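PDB 4UJ7: surface layer protein, which self-assembles into the crystalline surface layer of the Geobacillus stearothermophilus cell, this piece comprising domains 5 and 6, with bound calcium in the second. Local coordinates for the calcium ion site. Sequence-based numbering; all coordinates share one arbitrary frame.

The calcium ion site. Residues 119-123, 133-137, 214. With CA (calcium ion), chain B.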
loop_
_atom_site.group_PDB
_atom_site.type_symbol
_atom_site.label_atom_id
_atom_site.label_comp_id
_atom_site.label_asym_id
_atom_site.label_seq_id
_atom_site.Cartn_x
_atom_site.Cartn_y
_atom_site.Cartn_z
ATOM N N ASP A 119 -1.483 -4.527 -0.723
ATOM C CA ASP A 119 -1.423 -5.533 -1.784
ATOM C C ASP A 119 -2.609 -5.365 -2.741
ATOM O O ASP A 119 -3.067 -4.241 -2.971
ATOM C CB ASP A 119 -1.366 -6.940 -1.180
ATOM C CG ASP A 119 -2.624 -7.291 -0.426
ATOM O OD1 ASP A 119 -3.105 -6.442 0.372
ATOM O OD2 ASP A 119 -3.140 -8.392 -0.683
ATOM N N ASP A 120 -3.107 -6.473 -3.297
ATOM C CA ASP A 120 -4.280 -6.436 -4.184
ATOM C C ASP A 120 -5.639 -6.456 -3.468
ATOM O O ASP A 120 -6.667 -6.324 -4.111
ATOM C CB ASP A 120 -4.213 -7.561 -5.235
ATOM C CG ASP A 120 -4.383 -8.959 -4.638
ATOM O OD1 ASP A 120 -4.393 -9.106 -3.395
ATOM O OD2 ASP A 120 -4.507 -9.906 -5.442
ATOM N N GLY A 121 -5.637 -6.617 -2.143
ATOM C CA GLY A 121 -6.902 -6.687 -1.391
ATOM C C GLY A 121 -7.631 -8.019 -1.506
ATOM O O GLY A 121 -8.784 -8.138 -1.074
ATOM N N LYS A 122 -6.956 -9.007 -2.085
ATOM C CA LYS A 122 -7.525 -10.320 -2.345
ATOM C C LYS A 122 -6.734 -11.430 -1.659
ATOM O O LYS A 122 -5.510 -11.337 -1.521
ATOM C CB LYS A 122 -7.549 -10.589 -3.849
ATOM C CG LYS A 122 -8.249 -9.503 -4.649
ATOM C CD LYS A 122 -8.155 -9.766 -6.142
ATOM C CE LYS A 122 -8.734 -8.582 -6.905
ATOM N NZ LYS A 122 -9.935 -8.039 -6.208
ATOM N N ILE A 123 -7.456 -12.482 -1.263
ATOM C CA ILE A 123 -6.881 -13.731 -0.753
ATOM C C ILE A 123 -7.424 -14.842 -1.658
ATOM O O ILE A 123 -8.641 -15.000 -1.807
ATOM C CB ILE A 123 -7.323 -14.008 0.706
ATOM C CG1 ILE A 123 -6.738 -12.943 1.659
ATOM C CG2 ILE A 123 -6.962 -15.428 1.130
ATOM C CD1 ILE A 123 -7.425 -12.877 3.017
ATOM N N ASN A 133 -0.929 -16.000 -3.347
ATOM C CA ASN A 133 -1.680 -14.791 -3.040
ATOM C C ASN A 133 -2.576 -15.054 -1.842
ATOM O O ASN A 133 -3.807 -15.114 -1.949
ATOM C CB ASN A 133 -2.507 -14.380 -4.265
ATOM C CG ASN A 133 -3.203 -13.039 -4.093
ATOM O OD1 ASN A 133 -2.936 -12.295 -3.139
ATOM N ND2 ASN A 133 -4.128 -12.739 -4.995
ATOM N N ASN A 134 -1.941 -15.219 -0.685
ATOM C CA ASN A 134 -2.647 -15.769 0.471
ATOM C C ASN A 134 -2.895 -14.797 1.610
ATOM O O ASN A 134 -3.295 -15.192 2.714
ATOM C CB ASN A 134 -1.918 -17.025 0.953
ATOM C CG ASN A 134 -2.018 -18.169 -0.052
ATOM O OD1 ASN A 134 -3.087 -18.446 -0.612
ATOM N ND2 ASN A 134 -0.896 -18.852 -0.266
ATOM N N ASP A 135 -2.690 -13.517 1.351
ATOM C CA ASP A 135 -3.001 -12.530 2.373
ATOM C C ASP A 135 -3.505 -11.211 1.829
ATOM O O ASP A 135 -3.526 -10.994 0.608
ATOM C CB ASP A 135 -1.827 -12.356 3.377
ATOM C CG ASP A 135 -0.646 -11.539 2.830
ATOM O OD1 ASP A 135 -0.750 -10.838 1.804
ATOM O OD2 ASP A 135 0.413 -11.575 3.487
ATOM N N VAL A 136 -3.958 -10.369 2.754
ATOM C CA VAL A 136 -4.111 -8.940 2.523
ATOM C C VAL A 136 -3.275 -8.269 3.590
ATOM O O VAL A 136 -3.163 -8.765 4.710
ATOM C CB VAL A 136 -5.591 -8.491 2.609
ATOM C CG1 VAL A 136 -5.726 -6.973 2.580
ATOM C CG2 VAL A 136 -6.390 -9.133 1.481
ATOM N N GLN A 137 -2.670 -7.143 3.228
ATOM C CA GLN A 137 -1.870 -6.364 4.152
ATOM C C GLN A 137 -2.430 -4.965 4.265
ATOM O O GLN A 137 -2.650 -4.297 3.249
ATOM C CB GLN A 137 -0.440 -6.275 3.643
ATOM C CG GLN A 137 0.361 -7.536 3.873
ATOM C CD GLN A 137 1.814 -7.288 3.569
ATOM O OE1 GLN A 137 2.168 -6.877 2.460
ATOM N NE2 GLN A 137 2.654 -7.485 4.560
ATOM N N GLU A 214 -11.462 -9.353 -0.088
ATOM C CA GLU A 214 -12.143 -10.292 -0.978
ATOM C C GLU A 214 -11.429 -11.633 -1.005
ATOM O O GLU A 214 -10.217 -11.693 -1.240
ATOM C CB GLU A 214 -12.223 -9.723 -2.405
ATOM C CG GLU A 214 -13.121 -10.531 -3.342
ATOM C CD GLU A 214 -13.126 -10.022 -4.776
ATOM O OE1 GLU A 214 -12.496 -8.977 -5.058
ATOM O OE2 GLU A 214 -13.760 -10.683 -5.637
HETATM CA CA CA B . -3.250 -10.510 -1.736
HETATM O O HOH W 1 -1.162 -11.665 -0.765
HETATM O O HOH W 2 -1.463 -9.639 -3.189
#
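Flat groups, two carboxylates and a carboxamide, supply the side-chain ligands of this loop-bound calcium ion, each touching it with one oxygen. The site illustrates how an aspartate can give one oxygen to a metal and fix its own orientation by offering the other to an N-H donor, as Asp119 and Asp120 both do. The Asp120 carboxylate is engaged on a face, where the backbone N-H of Lys122 drops onto OD1 from 63° above the plane (Lys122 N to Asp120 OD1, 2.9 Å), and at an edge, where the syn lone pair of OD2 takes Asn133 ND2, OD2 lying 25° out of the Asn133 amide plane. Asp120 OD1 also binds the calcium ion at 2.5 Å. The Asp119 carboxylate divides its work likewise: OD2 reaches calcium at 2.4 Å, and OD1 receives Gln137 N from above its plane, tying the loop to strand 135-144. In both aspartates CG sits in the crowded position between backbone N and carbonyl carbon (chi1 65° in Asp119), whereas in Asn133 it is anti to N, extending OD1 to the ion at 2.3 Å. An alanine in place of Asp120 would remove a calcium ligand and the acceptor for Asn133 ND2, and would probably loosen the Asn133 carboxamide and weaken metal binding. The backbone carbonyls of Lys122 and Asp135 and two waters raise the coordination to at least seven; because the ligands come from segments 119-122 and 133-135, the ion probably braces the two together. Lys122 turns its side chain away from the ion, NZ forming a salt bridge with Glu214 on strand 206-216. Water 1 is steered by Asp135, whose carboxylate OD1 lies 2.7 Å from the water oxygen.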